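Local coordinates for beta-N-acetylglucosaminidase-like protein Glycoside hydrolase family 20 (Flavobacterium johnsoniae, PDB 6YHH) that probably hydrolyses chitobiose and related chitin fragments as a beta-N-acetylhexosaminidase, releasing N-acetylglucosamine, at residues H181-Q186 and S238-A243; D232-G237 and S281-P286; G314-E319 and M364-I369; L344-T349 and I369-L374; I379-R384 and K405-N410. All coordinates share one frame; numbering follows the deposited sequence.

Overall arrangement
All five contacts belong to the catalytic TIM barrel, and each is mainly buried. Contacts 1, 2 and 3 gather loops at the mouth of the barrel: contact 1 ties the end of strand 177-184 to helix 238-243 through a carboxylate, contact 2 joins two loops by backbone bonds and apolar packing, and contact 3 holds the loop carrying the predicted proton donor. Contact 5, nearest the centre of the chain, is regular parallel sheet next to the strand of contact 3. Contact 4, farthest out and with a partly exposed turn, packs helix 341-358 against the loop leaving that strand; it shares Ile-369 with contact 3 and relies on threonine hydroxyls rather than charge.

Contact 1. Residues H181-Q186 and S238-A243; sequences HLVDDQ and SAILTA
Asp-185 carries the polar side of this contact, where the turn after strand 177-184 meets helix 238-243. Its OD1 accepts twice from a single residue. The backbone N of Ser-238 lies 3.0 Å from Asp-185 OD1 and meets the anti lone pair of that oxygen along a fairly straight path (158°). The hydroxyl Ser-238 OG sits closer, 2.6 Å from Asp-185 OD1, and comes from above the carboxylate plane. Ser-238 can make both bonds because OG stands beside its own backbone N, anti to the carbonyl carbon (chi1 -50°). Two donors on one oxygen would probably favour the ionised form of this buried acid. The carbonyl oxygen of Ser-238 is satisfied in turn by the hydroxyl of Thr-242.

Asp-184 looks to the other side. Asp-184 OD2 receives His-181 NE2 at 2.6 Å, in the ring plane and on the anti lone pair, while His-181 ND1 bonds to Glu-230, so both ring nitrogens are engaged. The backbone oxygen of Asp-184 takes a weak bond from a water, which itself accepts from Ile-240 N at 3.1 Å and so bridges strand and helix. Ala-239 CB packs 3.3 Å from Asp-184 O. Beyond this polar patch, Val-183 CG1 meets Ile-240 CG1 at 4.1 Å, the two side chains crossing at about a right angle, and Trp-188 touches both.

A Tris molecule, probably from the crystallisation liquor, lies near the Asp-184 side chain. Acidic residues at the C-terminal end of a barrel strand, one paired with a histidine and the other held by a neighbouring helix, are in keeping with the active-site rim of a TIM-barrel glycosidase.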
# COMPACT_ATOMS: atom_id res chain seq x y z
N HIS A 181 -5.83 -16.17 11.87
CA HIS A 181 -6.72 -17.26 11.46
C HIS A 181 -6.23 -17.73 10.11
O HIS A 181 -6.53 -17.10 9.08
CB HIS A 181 -8.20 -16.75 11.47
CG HIS A 181 -9.23 -17.79 11.14
ND1 HIS A 181 -9.85 -18.54 12.11
CD2 HIS A 181 -9.74 -18.25 9.96
CE1 HIS A 181 -10.65 -19.41 11.56
NE2 HIS A 181 -10.65 -19.23 10.26
N LEU A 182 -5.39 -18.79 10.16
CA LEU A 182 -4.50 -19.15 9.10
C LEU A 182 -4.98 -20.30 8.20
O LEU A 182 -4.33 -20.61 7.19
CB LEU A 182 -3.13 -19.52 9.70
CG LEU A 182 -2.28 -18.38 10.21
CD1 LEU A 182 -1.26 -18.89 11.22
CD2 LEU A 182 -1.61 -17.81 9.01
N VAL A 183 -6.18 -20.80 8.49
CA VAL A 183 -6.79 -21.89 7.79
C VAL A 183 -8.30 -21.81 7.93
O VAL A 183 -8.82 -21.47 9.01
CB VAL A 183 -6.35 -23.27 8.39
CG1 VAL A 183 -6.93 -24.35 7.48
CG2 VAL A 183 -4.80 -23.33 8.58
N ASP A 184 -9.02 -22.07 6.82
CA ASP A 184 -10.45 -22.21 6.86
C ASP A 184 -10.83 -22.96 5.58
O ASP A 184 -9.93 -23.56 4.87
CB ASP A 184 -11.14 -20.84 7.02
CG ASP A 184 -12.43 -20.92 7.74
OD1 ASP A 184 -13.40 -21.50 7.15
OD2 ASP A 184 -12.53 -20.46 8.88
N ASP A 185 -12.12 -23.01 5.28
CA ASP A 185 -12.59 -23.79 4.12
C ASP A 185 -12.02 -23.29 2.77
O ASP A 185 -11.90 -24.03 1.80
CB ASP A 185 -14.12 -23.74 4.00
CG ASP A 185 -14.83 -24.45 5.16
OD1 ASP A 185 -14.76 -25.71 5.20
OD2 ASP A 185 -15.44 -23.67 5.96
N GLN A 186 -11.69 -22.01 2.77
CA GLN A 186 -11.32 -21.26 1.58
C GLN A 186 -9.80 -21.21 1.35
O GLN A 186 -9.34 -20.50 0.44
CB GLN A 186 -11.89 -19.83 1.70
CG GLN A 186 -13.38 -19.78 1.68
CD GLN A 186 -14.07 -20.10 3.00
OE1 GLN A 186 -13.44 -20.30 4.03
NE2 GLN A 186 -15.36 -20.21 2.95
N SER A 238 -12.73 -27.89 4.68
CA SER A 238 -12.72 -28.13 3.21
C SER A 238 -11.33 -28.19 2.60
O SER A 238 -11.05 -29.02 1.73
CB SER A 238 -13.61 -27.15 2.42
OG SER A 238 -14.89 -27.08 2.97
N ALA A 239 -10.48 -27.23 2.97
CA ALA A 239 -9.18 -27.09 2.42
C ALA A 239 -8.26 -28.15 2.95
O ALA A 239 -7.60 -28.82 2.14
CB ALA A 239 -8.63 -25.74 2.75
N ILE A 240 -8.29 -28.41 4.26
CA ILE A 240 -7.47 -29.49 4.81
C ILE A 240 -7.76 -30.82 4.10
O ILE A 240 -6.83 -31.62 3.73
CB ILE A 240 -7.68 -29.62 6.32
CG1 ILE A 240 -7.12 -28.38 7.04
CG2 ILE A 240 -6.98 -30.88 6.84
CD1 ILE A 240 -7.43 -28.41 8.50
N LEU A 241 -9.03 -31.07 3.91
CA LEU A 241 -9.48 -32.37 3.36
C LEU A 241 -9.33 -32.44 1.83
O LEU A 241 -9.45 -33.48 1.25
CB LEU A 241 -10.93 -32.61 3.76
CG LEU A 241 -11.11 -32.85 5.26
CD1 LEU A 241 -12.58 -32.87 5.66
CD2 LEU A 241 -10.49 -34.20 5.64
N THR A 242 -9.15 -31.30 1.15
CA THR A 242 -8.71 -31.32 -0.25
C THR A 242 -7.29 -31.96 -0.36
O THR A 242 -7.04 -32.73 -1.28
CB THR A 242 -8.74 -29.88 -0.83
OG1 THR A 242 -10.05 -29.39 -0.76
CG2 THR A 242 -8.24 -29.86 -2.26
N ALA A 243 -6.40 -31.62 0.57
CA ALA A 243 -5.08 -32.20 0.63
C ALA A 243 -5.07 -33.65 1.22
O ALA A 243 -4.34 -34.53 0.70
CB ALA A 243 -4.16 -31.35 1.49
O HOH W 1 -9.96 -26.30 5.82

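Contact 2. Residues D232-G237 and S281-P286; sequences DVPGHG and SPTLDP
Two irregular loops meet here, and their packing is closest around Pro-234. Pro-234 O receives Leu-284 N at 2.9 Å, with the donor above the carbonyl plane, and Thr-283 CA lies 3.2 Å from the same Pro-234 O in a CA-H...O contact. The proline ring follows a cis peptide bond. Pro-234 CB rests 3.7 Å from Leu-284 CB, and Thr-283 CG2, anti to its backbone N, packs against Pro-234 O. Alongside, Leu-284 sends CD2 obliquely across to Val-233 CG1, 3.6 Å away.

The second bond is longer and more bent: Gly-237 N reaches Pro-282 O at 3.1 Å with an angle of 142°. A beta carbon on Gly-237 would point at Pro-282 O and fall only 3.0 Å from it, so the absence of a side chain permits this approach. Toward this end the contact loosens. Pro-282, partly exposed, brings its CB no nearer than 4.0 Å to Gly-237 C, and Ser-281, exposed, is tied back to its own loop by its carbonyl oxygen, the acceptor for Thr-283 OG1.

The CB of His-236 points away from the 281-286 loop, and its ring packs beside the predicted proton donor Glu-317. The packed half is covered by helix 341-358, whose Phe-348 touches Val-233 and Pro-234, while Leu-284 and Pro-282 lean on helix 238-243, so the paired loops lie wedged between those two helices beyond the end of strand 226-230.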
# COMPACT_ATOMS: atom_id res chain seq x y z
N ASP A 232 -7.91 -24.11 12.58
CA ASP A 232 -9.24 -24.40 12.98
C ASP A 232 -9.67 -25.84 12.62
O ASP A 232 -9.75 -26.19 11.44
CB ASP A 232 -10.16 -23.34 12.30
CG ASP A 232 -11.60 -23.39 12.74
OD1 ASP A 232 -12.00 -24.34 13.41
OD2 ASP A 232 -12.36 -22.44 12.36
N VAL A 233 -9.95 -26.65 13.65
CA VAL A 233 -10.30 -28.05 13.53
C VAL A 233 -11.39 -28.39 14.51
O VAL A 233 -11.45 -27.74 15.61
CB VAL A 233 -9.06 -28.96 13.76
CG1 VAL A 233 -8.10 -28.84 12.61
CG2 VAL A 233 -8.37 -28.66 15.09
N PRO A 234 -12.32 -29.32 14.21
CA PRO A 234 -12.36 -30.16 13.04
C PRO A 234 -13.36 -29.76 11.96
O PRO A 234 -13.35 -30.36 10.87
CB PRO A 234 -12.77 -31.55 13.62
CG PRO A 234 -13.77 -31.13 14.68
CD PRO A 234 -13.20 -29.86 15.28
N GLY A 235 -14.15 -28.74 12.24
CA GLY A 235 -15.08 -28.19 11.26
C GLY A 235 -14.28 -27.27 10.32
O GLY A 235 -13.03 -27.19 10.41
N HIS A 236 -14.96 -26.64 9.36
CA HIS A 236 -14.29 -25.70 8.45
C HIS A 236 -13.12 -26.44 7.80
O HIS A 236 -12.06 -25.83 7.51
CB HIS A 236 -13.80 -24.45 9.25
CG HIS A 236 -14.88 -23.44 9.52
ND1 HIS A 236 -15.79 -23.50 10.56
CD2 HIS A 236 -15.20 -22.33 8.81
CE1 HIS A 236 -16.62 -22.47 10.46
NE2 HIS A 236 -16.27 -21.77 9.41
N GLY A 237 -13.37 -27.71 7.45
CA GLY A 237 -12.28 -28.59 7.00
C GLY A 237 -12.07 -28.70 5.52
O GLY A 237 -11.28 -29.56 5.11
N SER A 281 -19.97 -28.63 5.30
CA SER A 281 -19.93 -29.94 5.93
C SER A 281 -18.57 -30.67 6.13
O SER A 281 -18.50 -31.54 6.99
CB SER A 281 -20.89 -30.86 5.20
OG SER A 281 -20.44 -31.12 3.94
N PRO A 282 -17.51 -30.37 5.36
CA PRO A 282 -16.32 -31.19 5.50
C PRO A 282 -15.68 -31.03 6.91
O PRO A 282 -15.48 -29.93 7.39
CB PRO A 282 -15.37 -30.64 4.42
CG PRO A 282 -16.31 -30.16 3.34
CD PRO A 282 -17.44 -29.55 4.12
N THR A 283 -15.49 -32.15 7.56
CA THR A 283 -15.11 -32.20 8.95
C THR A 283 -14.08 -33.31 9.14
O THR A 283 -14.28 -34.49 8.69
CB THR A 283 -16.35 -32.53 9.88
OG1 THR A 283 -17.45 -31.69 9.57
CG2 THR A 283 -16.06 -32.34 11.34
N LEU A 284 -13.04 -33.02 9.89
CA LEU A 284 -12.08 -34.07 10.26
C LEU A 284 -12.71 -35.18 11.08
O LEU A 284 -13.62 -34.94 11.87
CB LEU A 284 -10.97 -33.47 11.09
CG LEU A 284 -9.93 -32.72 10.29
CD1 LEU A 284 -10.12 -32.21 8.88
CD2 LEU A 284 -8.83 -32.11 11.19
N ASP A 285 -12.19 -36.38 10.87
CA ASP A 285 -12.73 -37.60 11.51
C ASP A 285 -12.03 -37.87 12.82
O ASP A 285 -10.87 -38.35 12.85
CB ASP A 285 -12.64 -38.80 10.53
CG ASP A 285 -13.16 -40.10 11.11
OD1 ASP A 285 -13.56 -40.18 12.29
OD2 ASP A 285 -13.16 -41.10 10.31
N PRO A 286 -12.74 -37.68 13.95
CA PRO A 286 -12.09 -37.87 15.25
C PRO A 286 -11.95 -39.36 15.67
O PRO A 286 -11.39 -39.58 16.75
CB PRO A 286 -13.06 -37.20 16.19
CG PRO A 286 -14.42 -37.46 15.59
CD PRO A 286 -14.17 -37.39 14.10

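Contact 3. Residues G314-E319 and M364-I369; sequences GGDENE and MGWEEI
Glu-367 OE1 is the best-held polar atom, gripped by three donors: Ser-395 OG, Trp-383 N and Arg-384 N. The carboxylate acting across the contact is that of Glu-368: Glu-368 OE2 accepts from Glu-317 N at 2.9 Å (153°), met from well above the carboxylate plane. Trp-383 NE1 takes the other oxygen, so two donors fix the rotation of the group. The chain bends at chi2 (94°) to bring the carboxylate against the backbone of Asp-316 and Glu-317, with Glu-368 OE2 3.4 Å from Asp-316 CA. An alanine here would remove the acceptors of Glu-317 N and Trp-383 NE1, and would probably let the loop bearing Glu-317 shift.

Farther back, Trp-366 N donates to Gly-314 O at 2.8 Å. A beta carbon on Gly-315 would collide with Ile-369 CG2. Asp-316 lies side by side with Trp-366, Asp-316 OD1 3.4 Å from Trp-366 CD1 and OD2 over one ring face, the planes 43° apart. The indole NE1 bonds to Glu-230. Asp-316 OD1 comes within 2.5 Å of Asp-232 OD2, an approach that would be expected to raise the pKa of one of the acids.

Glu-317 is the predicted proton donor, and a weak bond joins its OE1 to a Tris molecule, probably from the crystallisation liquor. With His-312 and Ile-313 the loop matches the family 20 active-site signature His-x-Gly-Gly-Asp-Glu.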
# COMPACT_ATOMS: atom_id res chain seq x y z
N GLY A 314 -9.30 -23.55 17.07
CA GLY A 314 -10.61 -23.34 16.47
C GLY A 314 -11.77 -24.07 17.12
O GLY A 314 -12.03 -23.89 18.32
N GLY A 315 -12.53 -24.84 16.34
CA GLY A 315 -13.60 -25.65 16.87
C GLY A 315 -15.00 -25.11 16.66
O GLY A 315 -15.92 -25.64 17.25
N ASP A 316 -15.16 -24.04 15.86
CA ASP A 316 -16.48 -23.45 15.60
C ASP A 316 -17.24 -24.24 14.54
O ASP A 316 -16.65 -24.81 13.61
CB ASP A 316 -16.39 -21.99 15.18
CG ASP A 316 -15.41 -21.76 13.99
OD1 ASP A 316 -14.41 -22.50 13.82
OD2 ASP A 316 -15.67 -20.81 13.21
N GLU A 317 -18.57 -24.28 14.69
CA GLU A 317 -19.43 -24.61 13.57
C GLU A 317 -19.21 -25.95 12.89
O GLU A 317 -19.44 -26.07 11.70
CB GLU A 317 -19.41 -23.48 12.50
CG GLU A 317 -19.88 -22.11 13.00
CD GLU A 317 -19.84 -21.06 11.89
OE1 GLU A 317 -18.92 -21.07 11.05
OE2 GLU A 317 -20.71 -20.16 11.91
N ASN A 318 -18.96 -26.99 13.70
CA ASN A 318 -19.09 -28.36 13.22
C ASN A 318 -20.60 -28.66 13.29
O ASN A 318 -21.11 -28.86 14.39
CB ASN A 318 -18.28 -29.27 14.10
CG ASN A 318 -18.51 -30.75 13.77
OD1 ASN A 318 -19.08 -31.08 12.75
ND2 ASN A 318 -18.05 -31.60 14.63
N GLU A 319 -21.30 -28.66 12.20
CA GLU A 319 -22.75 -28.97 12.34
C GLU A 319 -23.08 -30.45 12.46
O GLU A 319 -24.22 -30.85 12.74
CB GLU A 319 -23.48 -28.36 11.18
CG GLU A 319 -23.55 -26.86 11.40
CD GLU A 319 -24.31 -26.15 10.30
OE1 GLU A 319 -24.88 -25.12 10.66
OE2 GLU A 319 -24.33 -26.60 9.10
N MET A 364 -6.44 -23.02 23.10
CA MET A 364 -7.57 -22.11 23.01
C MET A 364 -8.50 -22.59 21.92
O MET A 364 -8.06 -23.14 20.94
CB MET A 364 -6.99 -20.71 22.71
CG MET A 364 -8.08 -19.62 22.64
SD MET A 364 -7.34 -17.99 22.70
CE MET A 364 -8.83 -16.98 22.61
N GLY A 365 -9.77 -22.31 22.08
CA GLY A 365 -10.75 -22.63 21.06
C GLY A 365 -12.02 -21.83 21.15
O GLY A 365 -12.36 -21.28 22.21
N TRP A 366 -12.77 -21.81 20.03
CA TRP A 366 -14.09 -21.20 20.01
C TRP A 366 -15.03 -21.96 20.98
O TRP A 366 -14.81 -23.13 21.29
CB TRP A 366 -14.65 -21.25 18.59
CG TRP A 366 -13.80 -20.46 17.61
CD1 TRP A 366 -13.10 -20.99 16.56
CD2 TRP A 366 -13.61 -19.03 17.53
NE1 TRP A 366 -12.39 -20.00 15.94
CE2 TRP A 366 -12.69 -18.79 16.50
CE3 TRP A 366 -14.09 -17.91 18.27
CZ2 TRP A 366 -12.28 -17.53 16.15
CZ3 TRP A 366 -13.69 -16.66 17.89
CH2 TRP A 366 -12.80 -16.47 16.83
N GLU A 367 -16.01 -21.26 21.51
CA GLU A 367 -16.78 -21.74 22.67
C GLU A 367 -17.38 -23.14 22.53
O GLU A 367 -17.66 -23.79 23.56
CB GLU A 367 -17.86 -20.68 22.97
CG GLU A 367 -18.95 -20.60 21.92
CD GLU A 367 -19.96 -19.55 22.24
OE1 GLU A 367 -19.57 -18.37 22.22
OE2 GLU A 367 -21.14 -19.93 22.50
N GLU A 368 -17.65 -23.58 21.31
CA GLU A 368 -18.16 -24.96 21.10
C GLU A 368 -17.36 -26.03 21.76
O GLU A 368 -17.94 -27.09 22.12
CB GLU A 368 -18.43 -25.30 19.66
CG GLU A 368 -19.47 -24.39 19.01
CD GLU A 368 -18.90 -23.19 18.24
OE1 GLU A 368 -17.95 -22.55 18.77
OE2 GLU A 368 -19.46 -22.87 17.12
N ILE A 369 -16.07 -25.79 21.99
CA ILE A 369 -15.24 -26.79 22.62
C ILE A 369 -15.57 -27.09 24.07
O ILE A 369 -15.15 -28.14 24.62
CB ILE A 369 -13.70 -26.54 22.49
CG1 ILE A 369 -13.23 -25.33 23.28
CG2 ILE A 369 -13.31 -26.43 20.99
CD1 ILE A 369 -11.73 -25.26 23.46

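Contact 4. Residues L344-T349 and I369-L374; sequences LQTYFT and ILTKDL
Thr-346, on helix 341-358, carries most of this contact. From Thr-346 CB the first neighbour is Thr-371 OG1, 3.1 Å away. The hydroxyl Thr-346 OG1, beside the backbone N and anti to the carbonyl carbon (chi1 -67°), donates to Ile-369 O at 2.7 Å, coming from above the carbonyl plane. The carbonyl oxygen His-342 O, one turn back, lies within bonding reach of the same hydroxyl, so its single proton has two acceptors to serve. Thr-371 OG1 is likewise 2.7 Å from Thr-346 OG1. The methyl Thr-346 CG2 reaches Leu-374 N at 3.5 Å and Leu-374 CB at 3.9 Å, at the end of the type I turn from Thr-371 to Leu-374. A valine here would remove the hydroxyl that meets Ile-369 O and Thr-371 OG1, and would probably loosen the loop from the helix.

One turn on, Thr-349 sets its CG2 4.1 Å from Leu-374 CD1 and faces Ile-369 CG2 with its hydroxyl, which bonds back to Gln-345 O. Gln-345 passes Ile-369 at about a right angle and spends its NE2 on Gly-315 O.

The loop is thus held by a short, uncharged hydrogen bond, a close pair of hydroxyls and methyl packing, unlikely to depend on any group's ionisation.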
# COMPACT_ATOMS: atom_id res chain seq x y z
N LEU A 344 -18.05 -35.35 21.71
CA LEU A 344 -17.03 -35.98 20.88
C LEU A 344 -15.97 -34.99 20.41
O LEU A 344 -14.77 -35.28 20.33
CB LEU A 344 -17.71 -36.67 19.71
CG LEU A 344 -16.84 -37.26 18.60
CD1 LEU A 344 -15.86 -38.26 19.13
CD2 LEU A 344 -17.69 -37.88 17.50
N GLN A 345 -16.42 -33.78 20.09
CA GLN A 345 -15.49 -32.74 19.66
C GLN A 345 -14.60 -32.29 20.81
O GLN A 345 -13.40 -32.01 20.62
CB GLN A 345 -16.23 -31.55 19.06
CG GLN A 345 -15.29 -30.62 18.33
CD GLN A 345 -15.98 -29.34 17.86
OE1 GLN A 345 -17.09 -29.37 17.41
NE2 GLN A 345 -15.29 -28.24 17.97
N THR A 346 -15.12 -32.28 22.03
CA THR A 346 -14.28 -31.96 23.19
C THR A 346 -13.26 -33.08 23.41
O THR A 346 -12.10 -32.83 23.71
CB THR A 346 -15.16 -31.81 24.42
OG1 THR A 346 -16.00 -30.63 24.27
CG2 THR A 346 -14.26 -31.63 25.70
N TYR A 347 -13.70 -34.34 23.28
CA TYR A 347 -12.71 -35.46 23.30
C TYR A 347 -11.56 -35.29 22.28
O TYR A 347 -10.37 -35.41 22.60
CB TYR A 347 -13.43 -36.74 23.03
CG TYR A 347 -12.52 -37.93 22.91
CD1 TYR A 347 -11.97 -38.26 21.74
CD2 TYR A 347 -12.21 -38.72 24.04
CE1 TYR A 347 -11.07 -39.30 21.62
CE2 TYR A 347 -11.33 -39.79 23.93
CZ TYR A 347 -10.77 -40.06 22.72
OH TYR A 347 -9.87 -41.13 22.52
N PHE A 348 -11.95 -34.97 21.04
CA PHE A 348 -11.01 -34.69 19.94
C PHE A 348 -10.06 -33.57 20.34
O PHE A 348 -8.88 -33.71 20.24
CB PHE A 348 -11.83 -34.31 18.68
CG PHE A 348 -11.03 -33.69 17.61
CD1 PHE A 348 -10.24 -34.45 16.74
CD2 PHE A 348 -10.99 -32.30 17.48
CE1 PHE A 348 -9.45 -33.84 15.74
CE2 PHE A 348 -10.22 -31.69 16.48
CZ PHE A 348 -9.45 -32.47 15.62
N THR A 349 -10.61 -32.46 20.81
CA THR A 349 -9.85 -31.33 21.29
C THR A 349 -8.84 -31.68 22.40
O THR A 349 -7.66 -31.28 22.36
CB THR A 349 -10.79 -30.21 21.80
OG1 THR A 349 -11.64 -29.80 20.72
CG2 THR A 349 -10.02 -29.04 22.35
N ILE A 369 -16.07 -25.79 21.99
CA ILE A 369 -15.24 -26.79 22.62
C ILE A 369 -15.57 -27.09 24.07
O ILE A 369 -15.15 -28.14 24.62
CB ILE A 369 -13.70 -26.54 22.49
CG1 ILE A 369 -13.23 -25.33 23.28
CG2 ILE A 369 -13.31 -26.43 20.99
CD1 ILE A 369 -11.73 -25.26 23.46
N LEU A 370 -16.29 -26.19 24.70
CA LEU A 370 -16.60 -26.36 26.11
C LEU A 370 -17.79 -27.31 26.37
O LEU A 370 -18.94 -26.94 26.15
CB LEU A 370 -16.83 -24.97 26.72
CG LEU A 370 -17.14 -24.87 28.20
CD1 LEU A 370 -16.24 -25.72 29.03
CD2 LEU A 370 -17.31 -23.47 28.79
N THR A 371 -17.40 -28.53 26.76
CA THR A 371 -18.27 -29.47 27.47
C THR A 371 -17.50 -29.94 28.71
O THR A 371 -16.36 -29.56 28.92
CB THR A 371 -18.80 -30.59 26.61
OG1 THR A 371 -17.71 -31.42 26.21
CG2 THR A 371 -19.57 -30.05 25.41
N LYS A 372 -18.15 -30.78 29.57
CA LYS A 372 -17.63 -30.99 30.92
C LYS A 372 -16.19 -31.47 30.99
O LYS A 372 -15.42 -31.05 31.88
CB LYS A 372 -18.64 -31.87 31.71
CG LYS A 372 -18.64 -33.29 31.24
N ASP A 373 -15.73 -32.28 30.07
CA ASP A 373 -14.40 -32.84 30.22
C ASP A 373 -13.27 -31.97 29.57
O ASP A 373 -12.15 -32.42 29.49
CB ASP A 373 -14.34 -34.23 29.62
CG ASP A 373 -15.15 -35.28 30.40
OD1 ASP A 373 -15.67 -35.00 31.47
OD2 ASP A 373 -15.23 -36.43 29.87
N LEU A 374 -13.59 -30.80 29.00
CA LEU A 374 -12.54 -29.88 28.60
C LEU A 374 -11.69 -29.49 29.78
O LEU A 374 -12.26 -29.02 30.77
CB LEU A 374 -13.17 -28.61 28.00
CG LEU A 374 -12.18 -27.67 27.33
CD1 LEU A 374 -11.51 -28.27 26.11
CD2 LEU A 374 -12.86 -26.33 26.97

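Contact 5. Residues I379-R384 and K405-N410; sequences IVHSWR and KTVLSN
Strands 379-382 and 406-408 run parallel, 19° apart in direction with their axes 4.8 Å from each other at closest approach, as successive strands of a TIM barrel joined by helix 394-401 in a beta-alpha-beta unit. Val-380 lies level with Thr-406, His-381 with Val-407 and Ser-382 with Leu-408. The backbone bonds follow the usual parallel pattern: Val-380 N gives to Lys-405 O at 2.9 Å, nearly straight at 173°, Val-407 N gives to Val-380 O, and Ser-382 N gives to Val-407 O. At the end of strand 379-382, Ser-382 O accepts twice, from Ser-409 N at 2.8 Å, nearly along the C=O axis, and from Asn-410 N at 3.1 Å, on a lone pair.

On the face toward helix 394-401, Thr-406 lays CG2 4.0 Å from Ser-382 CB, while Leu-408 CD1 approaches Ser-382 OG, itself bonded to Ser-395. The other face looks into the barrel. There the ring of His-381 stacks on Trp-366, its ND1 bonds to His-312, and its NE2 donates to Ser-409 OG at 2.8 Å, close to the ring plane; Ser-409 OG is also bonded to Glu-447 O. Both imidazole nitrogens are thus occupied, which fixes the rotation of the ring. Trp-383 places its indole near the predicted proton donor, with Arg-384 CG over the centre of one ring face. Its backbone oxygen, Trp-383 O, receives Asn-410 ND2 at 2.8 Å and 168°, from above the carbonyl plane.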
# COMPACT_ATOMS: atom_id res chain seq x y z
N ILE A 379 -8.34 -22.08 27.13
CA ILE A 379 -8.99 -20.77 27.00
C ILE A 379 -10.20 -20.83 26.08
O ILE A 379 -10.12 -21.41 24.96
CB ILE A 379 -7.99 -19.76 26.50
CG1 ILE A 379 -6.85 -19.74 27.48
CG2 ILE A 379 -8.62 -18.39 26.38
CD1 ILE A 379 -5.72 -18.91 27.09
N VAL A 380 -11.34 -20.29 26.54
CA VAL A 380 -12.61 -20.39 25.83
C VAL A 380 -12.80 -19.06 25.09
O VAL A 380 -12.74 -18.01 25.74
CB VAL A 380 -13.78 -20.67 26.79
CG1 VAL A 380 -15.17 -20.55 26.10
CG2 VAL A 380 -13.62 -22.06 27.30
N HIS A 381 -13.07 -19.12 23.78
CA HIS A 381 -13.25 -17.93 22.99
C HIS A 381 -14.75 -17.75 22.73
O HIS A 381 -15.35 -18.46 21.92
CB HIS A 381 -12.41 -18.06 21.71
CG HIS A 381 -12.13 -16.76 21.05
ND1 HIS A 381 -11.20 -16.66 20.06
CD2 HIS A 381 -12.66 -15.51 21.22
CE1 HIS A 381 -11.12 -15.41 19.64
NE2 HIS A 381 -12.02 -14.68 20.30
N SER A 382 -15.36 -16.81 23.46
CA SER A 382 -16.76 -16.55 23.42
C SER A 382 -17.13 -15.67 22.22
O SER A 382 -16.75 -14.50 22.17
CB SER A 382 -17.19 -15.85 24.72
OG SER A 382 -18.57 -15.53 24.73
N TRP A 383 -17.96 -16.22 21.33
CA TRP A 383 -18.32 -15.56 20.07
C TRP A 383 -19.78 -15.55 19.68
O TRP A 383 -20.21 -14.63 18.88
CB TRP A 383 -17.50 -16.15 18.94
CG TRP A 383 -17.98 -17.48 18.44
CD1 TRP A 383 -17.61 -18.68 18.89
CD2 TRP A 383 -18.85 -17.73 17.31
NE1 TRP A 383 -18.18 -19.70 18.16
CE2 TRP A 383 -18.95 -19.15 17.17
CE3 TRP A 383 -19.57 -16.91 16.43
CZ2 TRP A 383 -19.73 -19.74 16.19
CZ3 TRP A 383 -20.31 -17.51 15.43
CH2 TRP A 383 -20.43 -18.92 15.35
N ARG A 384 -20.59 -16.44 20.27
CA ARG A 384 -22.00 -16.55 19.89
C ARG A 384 -22.88 -15.64 20.68
O ARG A 384 -22.66 -15.40 21.86
CB ARG A 384 -22.41 -18.01 19.97
CG ARG A 384 -21.59 -18.89 19.04
CD ARG A 384 -21.88 -20.34 19.23
NE ARG A 384 -23.21 -20.58 18.85
CZ ARG A 384 -23.90 -21.53 19.44
NH1 ARG A 384 -23.33 -22.22 20.45
NH2 ARG A 384 -25.14 -21.75 19.05
N LYS A 405 -10.70 -19.59 31.69
CA LYS A 405 -10.33 -18.26 31.23
C LYS A 405 -10.96 -18.01 29.87
O LYS A 405 -11.07 -18.96 29.12
CB LYS A 405 -8.86 -18.14 31.09
CG LYS A 405 -8.13 -18.30 32.40
CD LYS A 405 -6.66 -18.06 32.35
CE LYS A 405 -5.88 -19.08 31.54
NZ LYS A 405 -6.12 -20.45 32.12
N THR A 406 -11.41 -16.78 29.66
CA THR A 406 -12.24 -16.48 28.47
C THR A 406 -11.81 -15.18 27.80
O THR A 406 -11.42 -14.27 28.46
CB THR A 406 -13.73 -16.44 28.88
OG1 THR A 406 -14.10 -17.75 29.41
CG2 THR A 406 -14.62 -16.28 27.75
N VAL A 407 -12.02 -15.12 26.49
CA VAL A 407 -11.85 -13.90 25.70
C VAL A 407 -13.14 -13.67 24.96
O VAL A 407 -13.71 -14.61 24.40
CB VAL A 407 -10.69 -14.11 24.63
CG1 VAL A 407 -10.59 -12.92 23.68
CG2 VAL A 407 -9.35 -14.30 25.32
N LEU A 408 -13.63 -12.42 24.97
CA LEU A 408 -14.87 -12.05 24.34
C LEU A 408 -14.59 -11.52 22.91
O LEU A 408 -13.87 -10.53 22.70
CB LEU A 408 -15.61 -11.02 25.12
CG LEU A 408 -16.99 -10.74 24.57
CD1 LEU A 408 -17.92 -11.94 24.59
CD2 LEU A 408 -17.73 -9.52 25.14
N SER A 409 -15.16 -12.19 21.92
CA SER A 409 -15.31 -11.62 20.55
C SER A 409 -16.75 -11.31 20.12
O SER A 409 -16.92 -10.45 19.24
CB SER A 409 -14.57 -12.44 19.46
OG SER A 409 -13.18 -12.25 19.64
N ASN A 410 -17.74 -11.97 20.71
CA ASN A 410 -19.12 -11.61 20.43
C ASN A 410 -19.31 -10.10 20.66
O ASN A 410 -18.82 -9.58 21.69
CB ASN A 410 -20.08 -12.32 21.41
CG ASN A 410 -21.53 -12.05 21.04
OD1 ASN A 410 -22.23 -11.22 21.67
ND2 ASN A 410 -21.92 -12.59 19.87